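PDB 3A0C: Mannose/sialic acid-binding lectin from Polygonatum cyrtonema, which probably binds carbohydrates such as mannose and sialic acid as a bulb-type lectin domain of the beta-prism II fold. Local coordinates for residues E82-L87 / G99-A104. Sequence-based numbering, arbitrary orientation.
Sequences EDHYVL and GPVVWA
Asp-83 meets the amide of Val-101 through a single carboxylate oxygen: Val-101 N to Asp-83 OD1 is 3.5 Å, nearly straight at 167° but long, and hence a weak hydrogen bond. The contact sits where the hairpin of strands 86-89 and 95-104 opens out in this beta-prism II lectin. Regular pairing, still present between Val-86 and Tyr-98, gives way here to side-chain packing around the cis peptide bond that joins Gly-99 to Pro-100. With CG anti to the backbone N (chi1 -166°), the Asp-83 side chain crosses that of Pro-100 at about a right angle, and Asp-83 CG comes to 3.3 Å from Pro-100 CB. Both methyls of Val-101 also lie against Asp-83 OD1, the CG2 approach being too short to trust.

One residue on, the carbonyl of His-84 receives a CA-H...O contact from Pro-100, with 3.4 Å between His-84 O and Pro-100 CA. Tyr-85 runs side by side with the proline, with Pro-100 CA above one face of the phenol ring, toward the rim. Glycine suits position 99 on two counts, its backbone angles and the nearness of this ring, Tyr-85 CD2 lying 3.3 Å from Gly-99 CA. At the far end of the phenol, the hydroxyl is hydrogen-bonded to the carbonyl of Lys-81.

Past the proline, strand 101-104 turns outward and pairs antiparallel with a strand of the second subunit, continuing the sheet across the interface; Val-102 of that subunit packs on Tyr-85. Val-101, at the start of this departure, still touches the loop that leads into strand 86-89, its CG1 lying 3.4 Å from His-84 CB.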
# COMPACT_ATOMS: atom_id res chain seq x y z
N GLU A 82 2.73 -12.75 13.44
CA GLU A 82 1.68 -11.88 13.93
C GLU A 82 2.25 -10.47 14.06
O GLU A 82 3.00 -10.19 14.98
CB GLU A 82 1.21 -12.40 15.29
CG GLU A 82 0.17 -11.57 15.98
CD GLU A 82 -1.09 -11.45 15.17
OE1 GLU A 82 -1.64 -12.49 14.74
OE2 GLU A 82 -1.54 -10.31 14.98
N ASP A 83 1.88 -9.58 13.14
CA ASP A 83 2.39 -8.21 13.14
C ASP A 83 1.32 -7.35 12.49
O ASP A 83 0.18 -7.30 12.97
CB ASP A 83 3.71 -8.16 12.32
CG ASP A 83 4.50 -6.87 12.53
OD1 ASP A 83 3.97 -5.78 12.22
OD2 ASP A 83 5.65 -6.95 13.01
N HIS A 84 1.68 -6.68 11.40
CA HIS A 84 0.77 -5.84 10.62
C HIS A 84 1.18 -5.94 9.16
O HIS A 84 2.36 -5.88 8.84
CB HIS A 84 0.82 -4.38 11.10
CG HIS A 84 0.09 -4.14 12.39
ND1 HIS A 84 -1.28 -4.28 12.51
CD2 HIS A 84 0.54 -3.81 13.62
CE1 HIS A 84 -1.64 -4.04 13.76
NE2 HIS A 84 -0.55 -3.75 14.45
N TYR A 85 0.19 -6.13 8.28
CA TYR A 85 0.42 -6.27 6.84
C TYR A 85 -0.49 -5.33 6.05
O TYR A 85 -1.35 -4.64 6.63
CB TYR A 85 0.15 -7.71 6.40
CG TYR A 85 1.06 -8.72 7.04
CD1 TYR A 85 0.96 -9.02 8.41
CD2 TYR A 85 2.05 -9.36 6.30
CE1 TYR A 85 1.84 -9.93 9.02
CE2 TYR A 85 2.94 -10.27 6.89
CZ TYR A 85 2.83 -10.55 8.26
OH TYR A 85 3.70 -11.44 8.85
N VAL A 86 -0.31 -5.33 4.73
CA VAL A 86 -1.10 -4.46 3.88
C VAL A 86 -1.37 -5.14 2.53
O VAL A 86 -0.53 -5.88 2.02
CB VAL A 86 -0.35 -3.08 3.64
CG1 VAL A 86 0.92 -3.29 2.80
CG2 VAL A 86 -1.27 -2.06 3.00
N LEU A 87 -2.55 -4.89 1.98
CA LEU A 87 -2.96 -5.43 0.69
C LEU A 87 -2.95 -4.22 -0.24
O LEU A 87 -3.69 -3.26 -0.01
CB LEU A 87 -4.38 -6.00 0.80
CG LEU A 87 -5.01 -6.74 -0.38
CD1 LEU A 87 -6.42 -7.17 0.02
CD2 LEU A 87 -5.09 -5.86 -1.60
N GLY A 99 4.41 -7.30 4.20
CA GLY A 99 4.52 -7.33 5.65
C GLY A 99 5.67 -8.21 6.12
O GLY A 99 6.20 -9.00 5.34
N PRO A 100 6.06 -8.12 7.41
CA PRO A 100 5.46 -7.23 8.41
C PRO A 100 5.85 -5.75 8.22
O PRO A 100 6.36 -5.34 7.18
CB PRO A 100 5.98 -7.78 9.74
CG PRO A 100 6.47 -9.17 9.42
CD PRO A 100 7.06 -9.00 8.04
N VAL A 101 5.61 -4.96 9.26
CA VAL A 101 5.95 -3.55 9.23
C VAL A 101 7.48 -3.39 9.40
O VAL A 101 8.09 -4.04 10.24
CB VAL A 101 5.22 -2.80 10.37
CG1 VAL A 101 3.72 -2.89 10.19
CG2 VAL A 101 5.59 -3.41 11.69
N VAL A 102 8.09 -2.53 8.59
CA VAL A 102 9.53 -2.31 8.66
C VAL A 102 9.85 -0.97 9.31
O VAL A 102 10.83 -0.84 10.04
CB VAL A 102 10.16 -2.33 7.24
CG1 VAL A 102 11.62 -1.87 7.29
CG2 VAL A 102 10.02 -3.74 6.63
N TRP A 103 9.00 0.01 9.04
CA TRP A 103 9.18 1.36 9.53
C TRP A 103 7.87 2.12 9.40
O TRP A 103 7.04 1.78 8.57
CB TRP A 103 10.23 2.05 8.67
CG TRP A 103 10.59 3.46 9.06
CD1 TRP A 103 11.56 3.84 9.94
CD2 TRP A 103 10.04 4.67 8.51
NE1 TRP A 103 11.66 5.21 9.98
CE2 TRP A 103 10.74 5.74 9.11
CE3 TRP A 103 9.04 4.95 7.57
CZ2 TRP A 103 10.47 7.07 8.81
CZ3 TRP A 103 8.77 6.28 7.26
CH2 TRP A 103 9.48 7.33 7.88
N ALA A 104 7.70 3.15 10.23
CA ALA A 104 6.50 3.99 10.21
C ALA A 104 6.88 5.38 10.72
O ALA A 104 7.87 5.53 11.44
CB ALA A 104 5.40 3.40 11.08